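Local coordinates for 6-aminohexanoate-cyclic-dimer hydrolase (Arthrobacter sp., PDB 3A2Q), which hydrolyses one amide bond of the cyclic dimer of 6-aminohexanoate, a by-product of nylon-6 manufacture, to give the linear dimer, at residues P68-D73 against G116-P121; R138-L143 against S154-A159; C182-L187 against G213-S218; P189-I194 against A455-E460. The protein carries 1 engineered substitution. All coordinates share one frame; numbering follows the deposited sequence.

Interaction 1: P68-D73 against G116-P121; sequences PYLLKD and GKTNTP
The carboxylate of Asp73 is the flat group that carries this contact: Lys117 brings its ammonium to the anti side of OD1, 28° out of the carboxylate plane, with NZ 2.9 Å from OD1 in a salt bridge. The lysine chain, extended beyond CG, runs alongside the acid, with CD 3.4 Å from Asp73 OD1. Asn83 donates to OD1 too, while Thr84 and Ser85 hold OD2, and Ile82 O and a water that also bonds Lys72 O share the ammonium. An alanine in place of Lys117 would probably leave the buried Asp73 without its counter-charge and that water without one of its partners.

The two chains are neighbouring parallel strands in the mixed sheet of the amidase fold, with Leu71 beside Lys117 and Lys72 beside Thr118. Leu71 N donates to Gly116 O at 3.0 Å, and just past its strand Asp73 N donates to Thr118 O at 3.3 Å. Gly116 suits its place twice over: a CB would jam against the preceding carbonyl and point to the side of Leu70, close to its CD2.

On the face of Leu70 and Thr118, the threonine CG2 meets Leu70 CB at 3.9 Å. Lys72, probably the lysine of the Ser-Ser-Lys triad of amidase-signature enzymes, runs extended, CE 3.5 Å from Thr120 OG1, and bonds Asn169, Ser151 and Ser150, its likely triad partner, through NZ; engineered Ala174 holds the nucleophile position.

Interaction 2: R138-L143 against S154-A159; sequences RNPWNL and SGAAVA
Pro140, Ala159 and Ala156 have the most surface buried where a type I beta turn, Asn139 to Asn142, leans on the helix 152-159 of the amidase fold. The proline ring points at the helix and touches both its backbone and a methyl: CG lies 3.7 Å from Ala156 O, and CD is 4.0 Å from Ala156 CB. Ala156 and Ala159 are three residues apart, so both methyls face the turn, and their small size lets the rigid ring come close to the helical backbone. Proline also suits the second position of the turn, where phi is -58°.

Asn139 opens the turn with an Asx turn of its own, OD1 accepting from Trp141 N at 2.9 Å. Its ND2 bonds Ser146 O and Val181 O, which ties the turn to two other parts of the chain. Just outside the turn, Arg138 NH1 donates to Leu143 O at 2.8 Å, joining the two ends of the segment, with the oxygen almost in the guanidinium plane.

Trp141 adds a smaller share. Its CG stands anti to the carbonyl carbon (chi1 -62°), and the indole swings toward the helix end; NE1, which donates to Cys182 O, lies 4.2 Å from Ala159 CB.

Interaction 3: C182-L187 against G213-S218; sequences CGVVGL and GLFARS
Val185 and Ala216 exchange a pair of backbone hydrogen bonds, Val185 N to Ala216 O at 2.7 Å and Ala216 N to Val185 O at 3.0 Å. Leu187 and Leu214 repeat the exchange two residues along, with Leu187 N 2.9 Å from Leu214 O. These are the hydrogen-bonded pairs of an antiparallel ladder in the mixed sheet of the amidase fold; the two short strand segments run at 168° to each other. Between them Gly186 and Phe215 form the non-hydrogen-bonded pair, where the backbone adds CA-H...O contacts from Phe215 CA to Val185 O and from Gly186 CA to Leu214 O.

Val185, Leu187, Leu214 and Ala216 share one face, and helix 219-229 covers the last three. Ser218 is the N-cap of that helix, its OG bonded to Asp221 N and Asp9. The small Ala216 leaves Val185 CG2 to pack against the chain beyond it, 4.0 Å from Arg217 C.

On the opposite face Gly186 has no side chain, and a CB there would sit close to the Phe215 ring. Helix 152-159 packs on this side, its Val158 and Ala159 touching Val184 and its Ser154 touching Phe215. Gly183, at positive phi, ends the preceding helix in a Schellman motif and turns the chain into Val184. There CG1 stands anti to the carbonyl carbon (chi1 -60°), and the branches divide their partners: CG1 lies 4.3 Å from Arg217 CG, and CG2 meets Phe215 CD1 at 3.9 Å.

Interaction 4: P189-I194 against A455-E460; sequences PTRGRI and AAYGRE
Thr190 and Gly458 bring two type II beta turns together, Thr190 to Arg193 and Ala456 to Arg459, their CA atoms 5.3 Å apart; Gly192 and Gly458 each take the third position, with the positive phi that suits glycine. The carboxylate of Glu460, in the first turn of helix 460-473, reaches into the first of these turns, its chain bent at chi2 (93°). Each oxygen accepts two bonds from opposite faces of its plane. Thr190 N gives a nearly straight bond to OE2 at 2.9 Å, and Arg193 NE comes to OE2 from the other face at the same length. On OE1 the pair is Thr190 OG1, at 2.7 Å, and Arg193 NH2, at 3.1 Å. Arg193 thus grips the acid side-on through NE and NH2, the guanidinium and carboxylate planes 62° apart; its NH1 bonds Pro241 O.

Thr190 suits its place because both branches work. OG1 donates to the acid and accepts from Gly458 N at 2.9 Å, while the methyl CG2 sits over the centre of the Tyr457 ring, 3.6 Å from its centroid, in a CH-pi contact. Beyond the ring, a water accepts from Arg191 NH1 and makes a weak link to Tyr457 OH; Arg191 NE and NH2 donate to Gly208 O and Val430 O.

An alanine in place of Glu460 would probably leave Arg193 without its counter-charge and Thr190 N and OG1 without their acceptors. With four donors around it, two of them from a buried arginine, the carboxylate is likely to stay ionised. The charge pair then joins segments 261 residues apart in the chain.

How the interactions relate
All four contacts are largely buried, but they differ in chemistry. Interactions 1 and 3 join neighbouring strands of the same mixed sheet, parallel in the first and antiparallel in the second; interaction 1 adds a salt bridge and Lys72, probably of the active site, whereas interaction 3 relies on backbone bonds and apolar side chains. Interaction 2, almost wholly apolar across its interface, sits between them: its helix meets interaction 1 through Ser154 and Thr118, and interaction 3 through Val158 and Arg217. Interaction 4 lies across the chain's centre from interactions 1 and 2, where loops replace strands and side-chain polar bonds dominate. It touches interaction 3 through Ile194 on Leu214 and Pro189 on Gly213.

Interaction 1: P68-D73 against G116-P121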
loop_
_atom_site.group_PDB
_atom_site.type_symbol
_atom_site.label_atom_id
_atom_site.label_comp_id
_atom_site.label_asym_id
_atom_site.label_seq_id
_atom_site.Cartn_x
_atom_site.Cartn_y
_atom_site.Cartn_z
ATOM N N PRO A 68 7.924 -8.656 14.970
ATOM C CA PRO A 68 8.662 -8.182 13.798
ATOM C C PRO A 68 7.755 -7.522 12.766
ATOM O O PRO A 68 6.568 -7.841 12.678
ATOM C CB PRO A 68 9.294 -9.464 13.237
ATOM C CG PRO A 68 9.188 -10.466 14.365
ATOM C CD PRO A 68 7.878 -10.126 14.990
ATOM N N TYR A 69 8.325 -6.602 11.992
ATOM C CA TYR A 69 7.591 -5.928 10.925
ATOM C C TYR A 69 8.576 -5.595 9.815
ATOM O O TYR A 69 9.787 -5.559 10.039
ATOM C CB TYR A 69 6.898 -4.657 11.441
ATOM C CG TYR A 69 7.727 -3.396 11.392
ATOM C CD1 TYR A 69 7.610 -2.502 10.328
ATOM C CD2 TYR A 69 8.611 -3.079 12.423
ATOM C CE1 TYR A 69 8.347 -1.319 10.294
ATOM C CE2 TYR A 69 9.355 -1.900 12.398
ATOM C CZ TYR A 69 9.216 -1.025 11.332
ATOM O OH TYR A 69 9.942 0.142 11.308
ATOM N N LEU A 70 8.054 -5.367 8.616
ATOM C CA LEU A 70 8.886 -5.052 7.467
ATOM C C LEU A 70 8.604 -3.653 6.925
ATOM O O LEU A 70 7.475 -3.166 6.972
ATOM C CB LEU A 70 8.675 -6.109 6.380
ATOM C CG LEU A 70 9.238 -7.483 6.753
ATOM C CD1 LEU A 70 8.668 -8.558 5.844
ATOM C CD2 LEU A 70 10.757 -7.433 6.671
ATOM N N LEU A 71 9.651 -3.031 6.397
ATOM C CA LEU A 71 9.596 -1.675 5.872
ATOM C C LEU A 71 9.915 -1.631 4.381
ATOM O O LEU A 71 10.860 -2.267 3.925
ATOM C CB LEU A 71 10.610 -0.824 6.639
ATOM C CG LEU A 71 10.624 0.695 6.528
ATOM C CD1 LEU A 71 9.398 1.256 7.228
ATOM C CD2 LEU A 71 11.897 1.233 7.174
ATOM N N LYS A 72 9.131 -0.875 3.623
ATOM C CA LYS A 72 9.356 -0.742 2.186
ATOM C C LYS A 72 10.608 0.111 2.004
ATOM O O LYS A 72 10.807 1.073 2.742
ATOM C CB LYS A 72 8.161 -0.050 1.526
ATOM C CG LYS A 72 8.238 0.070 0.009
ATOM C CD LYS A 72 7.015 0.794 -0.527
ATOM C CE LYS A 72 6.956 0.781 -2.047
ATOM N NZ LYS A 72 5.799 1.575 -2.570
ATOM N N ASP A 73 11.455 -0.238 1.038
ATOM C CA ASP A 73 12.667 0.541 0.812
ATOM C C ASP A 73 12.376 1.734 -0.089
ATOM O O ASP A 73 12.967 1.891 -1.163
ATOM C CB ASP A 73 13.776 -0.331 0.206
ATOM C CG ASP A 73 15.093 0.419 0.067
ATOM O OD1 ASP A 73 15.422 1.215 0.973
ATOM O OD2 ASP A 73 15.802 0.211 -0.939
ATOM N N GLY A 116 13.560 -6.031 8.411
ATOM C CA GLY A 116 14.206 -5.808 7.130
ATOM C C GLY A 116 13.390 -4.938 6.194
ATOM O O GLY A 116 12.338 -4.424 6.574
ATOM N N LYS A 117 13.881 -4.768 4.969
ATOM C CA LYS A 117 13.195 -3.952 3.974
ATOM C C LYS A 117 12.648 -4.788 2.817
ATOM O O LYS A 117 13.225 -5.813 2.452
ATOM C CB LYS A 117 14.136 -2.884 3.424
ATOM C CG LYS A 117 14.598 -1.863 4.446
ATOM C CD LYS A 117 15.325 -0.744 3.735
ATOM C CE LYS A 117 15.586 0.444 4.633
ATOM N NZ LYS A 117 16.047 1.591 3.800
ATOM N N THR A 118 11.541 -4.331 2.236
ATOM C CA THR A 118 10.897 -5.043 1.136
ATOM C C THR A 118 11.089 -4.411 -0.236
ATOM O O THR A 118 11.269 -3.199 -0.365
ATOM C CB THR A 118 9.402 -5.182 1.394
ATOM O OG1 THR A 118 8.858 -3.890 1.693
ATOM C CG2 THR A 118 9.158 -6.127 2.557
ATOM N N ASN A 119 11.007 -5.250 -1.264
ATOM C CA ASN A 119 11.200 -4.823 -2.642
ATOM C C ASN A 119 10.098 -3.921 -3.200
ATOM O O ASN A 119 8.949 -3.973 -2.762
ATOM C CB ASN A 119 11.383 -6.060 -3.529
ATOM C CG ASN A 119 11.987 -5.727 -4.880
ATOM O OD1 ASN A 119 12.722 -4.747 -5.022
ATOM N ND2 ASN A 119 11.699 -6.558 -5.876
ATOM N N THR A 120 10.475 -3.100 -4.176
ATOM C CA THR A 120 9.577 -2.155 -4.832
ATOM C C THR A 120 10.088 -1.835 -6.236
ATOM O O THR A 120 11.278 -1.991 -6.521
ATOM C CB THR A 120 9.532 -0.810 -4.055
ATOM O OG1 THR A 120 8.882 0.192 -4.849
ATOM C CG2 THR A 120 10.954 -0.333 -3.749
ATOM N N PRO A 121 9.193 -1.412 -7.143
ATOM C CA PRO A 121 9.702 -1.084 -8.477
ATOM C C PRO A 121 10.494 0.206 -8.255
ATOM O O PRO A 121 10.312 0.869 -7.231
ATOM C CB PRO A 121 8.431 -0.873 -9.302
ATOM C CG PRO A 121 7.399 -0.488 -8.267
ATOM C CD PRO A 121 7.720 -1.399 -7.120
HETATM O O HOH W 1 13.190 2.312 3.922
#

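Interaction 2: R138-L143 against S154-A159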
loop_
_atom_site.group_PDB
_atom_site.type_symbol
_atom_site.label_atom_id
_atom_site.label_comp_id
_atom_site.label_asym_id
_atom_site.label_seq_id
_atom_site.Cartn_x
_atom_site.Cartn_y
_atom_site.Cartn_z
ATOM N N ARG A 138 7.928 -12.376 -6.462
ATOM C CA ARG A 138 6.922 -13.304 -6.953
ATOM C C ARG A 138 5.805 -13.573 -5.959
ATOM O O ARG A 138 6.000 -13.490 -4.748
ATOM C CB ARG A 138 7.606 -14.612 -7.365
ATOM C CG ARG A 138 8.624 -14.412 -8.487
ATOM C CD ARG A 138 9.408 -15.684 -8.798
ATOM N NE ARG A 138 10.269 -15.520 -9.971
ATOM C CZ ARG A 138 9.850 -15.590 -11.232
ATOM N NH1 ARG A 138 8.576 -15.830 -11.505
ATOM N NH2 ARG A 138 10.708 -15.415 -12.227
ATOM N N ASN A 139 4.634 -13.910 -6.491
ATOM C CA ASN A 139 3.453 -14.160 -5.677
ATOM C C ASN A 139 3.454 -15.508 -4.964
ATOM O O ASN A 139 3.568 -16.559 -5.594
ATOM C CB ASN A 139 2.205 -14.044 -6.550
ATOM C CG ASN A 139 0.961 -13.738 -5.746
ATOM O OD1 ASN A 139 0.648 -14.430 -4.783
ATOM N ND2 ASN A 139 0.240 -12.693 -6.145
ATOM N N PRO A 140 3.328 -15.490 -3.628
ATOM C CA PRO A 140 3.306 -16.712 -2.816
ATOM C C PRO A 140 2.175 -17.660 -3.225
ATOM O O PRO A 140 2.257 -18.870 -3.007
ATOM C CB PRO A 140 3.124 -16.186 -1.392
ATOM C CG PRO A 140 3.720 -14.802 -1.451
ATOM C CD PRO A 140 3.261 -14.287 -2.780
ATOM N N TRP A 141 1.117 -17.106 -3.811
ATOM C CA TRP A 141 -0.017 -17.915 -4.239
ATOM C C TRP A 141 0.257 -18.591 -5.580
ATOM O O TRP A 141 -0.337 -19.619 -5.891
ATOM C CB TRP A 141 -1.289 -17.057 -4.343
ATOM C CG TRP A 141 -1.715 -16.442 -3.040
ATOM C CD1 TRP A 141 -1.200 -15.321 -2.455
ATOM C CD2 TRP A 141 -2.711 -16.943 -2.139
ATOM N NE1 TRP A 141 -1.811 -15.093 -1.242
ATOM C CE2 TRP A 141 -2.742 -16.074 -1.022
ATOM C CE3 TRP A 141 -3.579 -18.043 -2.165
ATOM C CZ2 TRP A 141 -3.608 -16.272 0.062
ATOM C CZ3 TRP A 141 -4.445 -18.240 -1.081
ATOM C CH2 TRP A 141 -4.448 -17.358 0.014
ATOM N N ASN A 142 1.149 -17.998 -6.367
ATOM C CA ASN A 142 1.529 -18.521 -7.679
ATOM C C ASN A 142 2.809 -17.797 -8.100
ATOM O O ASN A 142 2.763 -16.653 -8.545
ATOM C CB ASN A 142 0.420 -18.246 -8.693
ATOM C CG ASN A 142 0.636 -18.970 -9.995
ATOM O OD1 ASN A 142 1.752 -19.031 -10.505
ATOM N ND2 ASN A 142 -0.439 -19.515 -10.554
ATOM N N LEU A 143 3.943 -18.478 -7.973
ATOM C CA LEU A 143 5.250 -17.893 -8.290
ATOM C C LEU A 143 5.432 -17.307 -9.688
ATOM O O LEU A 143 6.368 -16.540 -9.933
ATOM C CB LEU A 143 6.349 -18.919 -8.007
ATOM C CG LEU A 143 6.379 -19.389 -6.550
ATOM C CD1 LEU A 143 7.455 -20.449 -6.365
ATOM C CD2 LEU A 143 6.630 -18.195 -5.632
ATOM N N SER A 154 6.160 -5.871 0.470
ATOM C CA SER A 154 5.495 -5.910 1.763
ATOM C C SER A 154 4.239 -6.762 1.685
ATOM O O SER A 154 3.959 -7.536 2.597
ATOM C CB SER A 154 5.151 -4.494 2.231
ATOM O OG SER A 154 6.331 -3.766 2.522
ATOM N N GLY A 155 3.481 -6.619 0.601
ATOM C CA GLY A 155 2.275 -7.414 0.454
ATOM C C GLY A 155 2.588 -8.903 0.445
ATOM O O GLY A 155 1.956 -9.689 1.154
ATOM N N ALA A 156 3.579 -9.291 -0.353
ATOM C CA ALA A 156 3.985 -10.693 -0.455
ATOM C C ALA A 156 4.550 -11.202 0.865
ATOM O O ALA A 156 4.272 -12.329 1.278
ATOM C CB ALA A 156 5.027 -10.857 -1.563
ATOM N N ALA A 157 5.351 -10.370 1.524
ATOM C CA ALA A 157 5.958 -10.750 2.794
ATOM C C ALA A 157 4.895 -11.137 3.813
ATOM O O ALA A 157 4.989 -12.181 4.452
ATOM C CB ALA A 157 6.808 -9.608 3.331
ATOM N N VAL A 158 3.880 -10.292 3.964
ATOM C CA VAL A 158 2.809 -10.567 4.910
ATOM C C VAL A 158 1.991 -11.789 4.494
ATOM O O VAL A 158 1.567 -12.577 5.334
ATOM C CB VAL A 158 1.877 -9.336 5.064
ATOM C CG1 VAL A 158 0.707 -9.673 5.992
ATOM C CG2 VAL A 158 2.673 -8.163 5.624
ATOM N N ALA A 159 1.785 -11.952 3.193
ATOM C CA ALA A 159 1.022 -13.086 2.687
ATOM C C ALA A 159 1.752 -14.404 2.965
ATOM O O ALA A 159 1.121 -15.444 3.133
ATOM C CB ALA A 159 0.786 -12.924 1.195
#

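Interaction 3: C182-L187 against G213-S218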
loop_
_atom_site.group_PDB
_atom_site.type_symbol
_atom_site.label_atom_id
_atom_site.label_comp_id
_atom_site.label_asym_id
_atom_site.label_seq_id
_atom_site.Cartn_x
_atom_site.Cartn_y
_atom_site.Cartn_z
ATOM N N CYS A 182 -2.144 -10.120 -3.238
ATOM C CA CYS A 182 -1.521 -11.079 -2.328
ATOM C C CYS A 182 -2.410 -11.632 -1.220
ATOM O O CYS A 182 -1.941 -12.378 -0.363
ATOM C CB CYS A 182 -0.263 -10.469 -1.710
ATOM S SG CYS A 182 1.018 -10.111 -2.937
ATOM N N GLY A 183 -3.686 -11.265 -1.225
ATOM C CA GLY A 183 -4.596 -11.796 -0.222
ATOM C C GLY A 183 -4.397 -11.359 1.215
ATOM O O GLY A 183 -4.529 -12.167 2.137
ATOM N N VAL A 184 -4.071 -10.087 1.419
ATOM C CA VAL A 184 -3.899 -9.565 2.772
ATOM C C VAL A 184 -4.681 -8.260 2.879
ATOM O O VAL A 184 -5.248 -7.794 1.892
ATOM C CB VAL A 184 -2.408 -9.305 3.114
ATOM C CG1 VAL A 184 -1.621 -10.605 3.019
ATOM C CG2 VAL A 184 -1.823 -8.258 2.181
ATOM N N VAL A 185 -4.734 -7.690 4.081
ATOM C CA VAL A 185 -5.438 -6.431 4.280
ATOM C C VAL A 185 -4.493 -5.263 4.017
ATOM O O VAL A 185 -3.392 -5.215 4.562
ATOM C CB VAL A 185 -5.974 -6.300 5.718
ATOM C CG1 VAL A 185 -6.781 -5.017 5.844
ATOM C CG2 VAL A 185 -6.833 -7.500 6.067
ATOM N N GLY A 186 -4.924 -4.321 3.183
ATOM C CA GLY A 186 -4.093 -3.171 2.885
ATOM C C GLY A 186 -4.889 -1.892 3.021
ATOM O O GLY A 186 -5.898 -1.712 2.341
ATOM N N LEU A 187 -4.446 -1.001 3.902
ATOM C CA LEU A 187 -5.153 0.254 4.104
ATOM C C LEU A 187 -4.392 1.504 3.712
ATOM O O LEU A 187 -3.234 1.683 4.098
ATOM C CB LEU A 187 -5.568 0.405 5.572
ATOM C CG LEU A 187 -6.054 1.808 5.970
ATOM C CD1 LEU A 187 -7.466 2.031 5.444
ATOM C CD2 LEU A 187 -6.022 1.957 7.482
ATOM N N GLY A 213 0.938 3.752 4.053
ATOM C CA GLY A 213 -0.118 2.797 4.343
ATOM C C GLY A 213 0.302 1.615 5.192
ATOM O O GLY A 213 1.469 1.501 5.582
ATOM N N LEU A 214 -0.646 0.714 5.443
ATOM C CA LEU A 214 -0.413 -0.435 6.314
ATOM C C LEU A 214 -0.903 -1.767 5.767
ATOM O O LEU A 214 -1.941 -1.834 5.098
ATOM C CB LEU A 214 -1.098 -0.177 7.656
ATOM C CG LEU A 214 -0.775 1.175 8.298
ATOM C CD1 LEU A 214 -1.784 1.475 9.396
ATOM C CD2 LEU A 214 0.649 1.159 8.834
ATOM N N PHE A 215 -0.152 -2.823 6.090
ATOM C CA PHE A 215 -0.445 -4.197 5.681
ATOM C C PHE A 215 -0.606 -5.073 6.920
ATOM O O PHE A 215 0.156 -4.936 7.870
ATOM C CB PHE A 215 0.716 -4.786 4.873
ATOM C CG PHE A 215 0.791 -4.315 3.457
ATOM C CD1 PHE A 215 -0.091 -4.809 2.498
ATOM C CD2 PHE A 215 1.767 -3.405 3.071
ATOM C CE1 PHE A 215 0.002 -4.401 1.166
ATOM C CE2 PHE A 215 1.870 -2.990 1.742
ATOM C CZ PHE A 215 0.986 -3.490 0.790
ATOM N N ALA A 216 -1.576 -5.984 6.883
ATOM C CA ALA A 216 -1.831 -6.927 7.973
ATOM C C ALA A 216 -2.783 -8.023 7.486
ATOM O O ALA A 216 -3.276 -7.975 6.360
ATOM C CB ALA A 216 -2.437 -6.202 9.180
ATOM N N ARG A 217 -3.037 -9.021 8.328
ATOM C CA ARG A 217 -3.952 -10.089 7.951
ATOM C C ARG A 217 -5.258 -10.031 8.749
ATOM O O ARG A 217 -6.159 -10.846 8.547
ATOM C CB ARG A 217 -3.283 -11.462 8.111
ATOM C CG ARG A 217 -2.146 -11.714 7.118
ATOM C CD ARG A 217 -1.756 -13.186 7.093
ATOM N NE ARG A 217 -1.326 -13.648 8.407
ATOM C CZ ARG A 217 -0.110 -13.462 8.912
ATOM N NH1 ARG A 217 0.823 -12.826 8.216
ATOM N NH2 ARG A 217 0.164 -13.895 10.132
ATOM N N SER A 218 -5.363 -9.063 9.656
ATOM C CA SER A 218 -6.582 -8.906 10.443
ATOM C C SER A 218 -6.940 -7.429 10.543
ATOM O O SER A 218 -6.067 -6.563 10.478
ATOM C CB SER A 218 -6.410 -9.481 11.852
ATOM O OG SER A 218 -5.510 -8.699 12.618
#

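Interaction 4: P189-I194 against A455-E460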
loop_
_atom_site.group_PDB
_atom_site.type_symbol
_atom_site.label_atom_id
_atom_site.label_comp_id
_atom_site.label_asym_id
_atom_site.label_seq_id
_atom_site.Cartn_x
_atom_site.Cartn_y
_atom_site.Cartn_z
ATOM N N PRO A 189 -4.838 5.081 4.554
ATOM C CA PRO A 189 -5.659 5.936 5.414
ATOM C C PRO A 189 -5.981 7.282 4.787
ATOM O O PRO A 189 -5.613 7.568 3.647
ATOM C CB PRO A 189 -4.807 6.085 6.675
ATOM C CG PRO A 189 -3.409 5.957 6.161
ATOM C CD PRO A 189 -3.499 4.865 5.123
ATOM N N THR A 190 -6.694 8.098 5.547
ATOM C CA THR A 190 -7.052 9.440 5.115
ATOM C C THR A 190 -5.756 10.208 4.895
ATOM O O THR A 190 -4.782 9.997 5.613
ATOM C CB THR A 190 -7.846 10.155 6.218
ATOM O OG1 THR A 190 -9.086 9.464 6.418
ATOM C CG2 THR A 190 -8.106 11.611 5.842
ATOM N N ARG A 191 -5.747 11.098 3.912
ATOM C CA ARG A 191 -4.562 11.906 3.644
ATOM C C ARG A 191 -4.194 12.653 4.929
ATOM O O ARG A 191 -5.063 13.221 5.587
ATOM C CB ARG A 191 -4.867 12.910 2.522
ATOM C CG ARG A 191 -3.794 13.977 2.300
ATOM C CD ARG A 191 -4.230 14.934 1.198
ATOM N NE ARG A 191 -4.261 14.275 -0.105
ATOM C CZ ARG A 191 -5.174 14.495 -1.044
ATOM N NH1 ARG A 191 -6.160 15.363 -0.839
ATOM N NH2 ARG A 191 -5.094 13.851 -2.201
ATOM N N GLY A 192 -2.914 12.639 5.285
ATOM C CA GLY A 192 -2.472 13.332 6.480
ATOM C C GLY A 192 -2.624 12.558 7.775
ATOM O O GLY A 192 -2.441 13.124 8.856
ATOM N N ARG A 193 -2.969 11.275 7.683
ATOM C CA ARG A 193 -3.125 10.455 8.882
ATOM C C ARG A 193 -1.763 10.002 9.397
ATOM O O ARG A 193 -1.468 10.119 10.588
ATOM C CB ARG A 193 -3.982 9.217 8.585
ATOM C CG ARG A 193 -4.210 8.297 9.789
ATOM C CD ARG A 193 -5.109 8.949 10.840
ATOM N NE ARG A 193 -6.466 9.166 10.341
ATOM C CZ ARG A 193 -7.336 10.012 10.886
ATOM N NH1 ARG A 193 -6.993 10.726 11.951
ATOM N NH2 ARG A 193 -8.545 10.156 10.357
ATOM N N ILE A 194 -0.937 9.484 8.491
ATOM C CA ILE A 194 0.388 8.976 8.850
ATOM C C ILE A 194 1.504 9.841 8.289
ATOM O O ILE A 194 1.566 10.076 7.087
ATOM C CB ILE A 194 0.598 7.539 8.320
ATOM C CG1 ILE A 194 -0.522 6.627 8.829
ATOM C CG2 ILE A 194 1.973 7.020 8.750
ATOM C CD1 ILE A 194 -0.391 5.168 8.393
ATOM N N ALA A 455 -14.583 5.089 2.803
ATOM C CA ALA A 455 -15.414 5.887 3.702
ATOM C C ALA A 455 -15.129 7.373 3.499
ATOM O O ALA A 455 -14.217 7.745 2.760
ATOM C CB ALA A 455 -15.147 5.493 5.150
ATOM N N ALA A 456 -15.912 8.228 4.152
ATOM C CA ALA A 456 -15.716 9.666 4.023
ATOM C C ALA A 456 -14.366 10.084 4.606
ATOM O O ALA A 456 -13.800 9.388 5.447
ATOM C CB ALA A 456 -16.852 10.417 4.723
ATOM N N TYR A 457 -13.856 11.222 4.142
ATOM C CA TYR A 457 -12.577 11.771 4.606
ATOM C C TYR A 457 -12.484 11.712 6.133
ATOM O O TYR A 457 -13.352 12.240 6.836
ATOM C CB TYR A 457 -12.460 13.230 4.158
ATOM C CG TYR A 457 -11.059 13.806 4.182
ATOM C CD1 TYR A 457 -10.211 13.671 3.084
ATOM C CD2 TYR A 457 -10.587 14.496 5.297
ATOM C CE1 TYR A 457 -8.925 14.213 3.096
ATOM C CE2 TYR A 457 -9.305 15.039 5.323
ATOM C CZ TYR A 457 -8.479 14.893 4.219
ATOM O OH TYR A 457 -7.204 15.414 4.245
ATOM N N GLY A 458 -11.439 11.061 6.635
ATOM C CA GLY A 458 -11.226 10.959 8.068
ATOM C C GLY A 458 -12.027 9.928 8.848
ATOM O O GLY A 458 -11.854 9.812 10.060
ATOM N N ARG A 459 -12.874 9.160 8.176
ATOM C CA ARG A 459 -13.696 8.179 8.880
ATOM C C ARG A 459 -13.189 6.733 8.925
ATOM O O ARG A 459 -13.939 5.795 8.631
ATOM C CB ARG A 459 -15.119 8.193 8.320
ATOM C CG ARG A 459 -15.833 9.533 8.425
ATOM C CD ARG A 459 -15.751 10.090 9.836
ATOM N NE ARG A 459 -16.312 9.193 10.842
ATOM C CZ ARG A 459 -17.610 9.063 11.096
ATOM N NH1 ARG A 459 -18.502 9.770 10.415
ATOM N NH2 ARG A 459 -18.017 8.235 12.049
ATOM N N GLU A 460 -11.930 6.553 9.309
ATOM C CA GLU A 460 -11.372 5.211 9.430
ATOM C C GLU A 460 -12.150 4.447 10.498
ATOM O O GLU A 460 -12.233 3.224 10.459
ATOM C CB GLU A 460 -9.895 5.265 9.827
ATOM C CG GLU A 460 -8.950 5.536 8.672
ATOM C CD GLU A 460 -8.643 7.003 8.487
ATOM O OE1 GLU A 460 -9.579 7.823 8.549
ATOM O OE2 GLU A 460 -7.460 7.330 8.269
HETATM O O HOH W 2 -7.389 16.557 1.284
#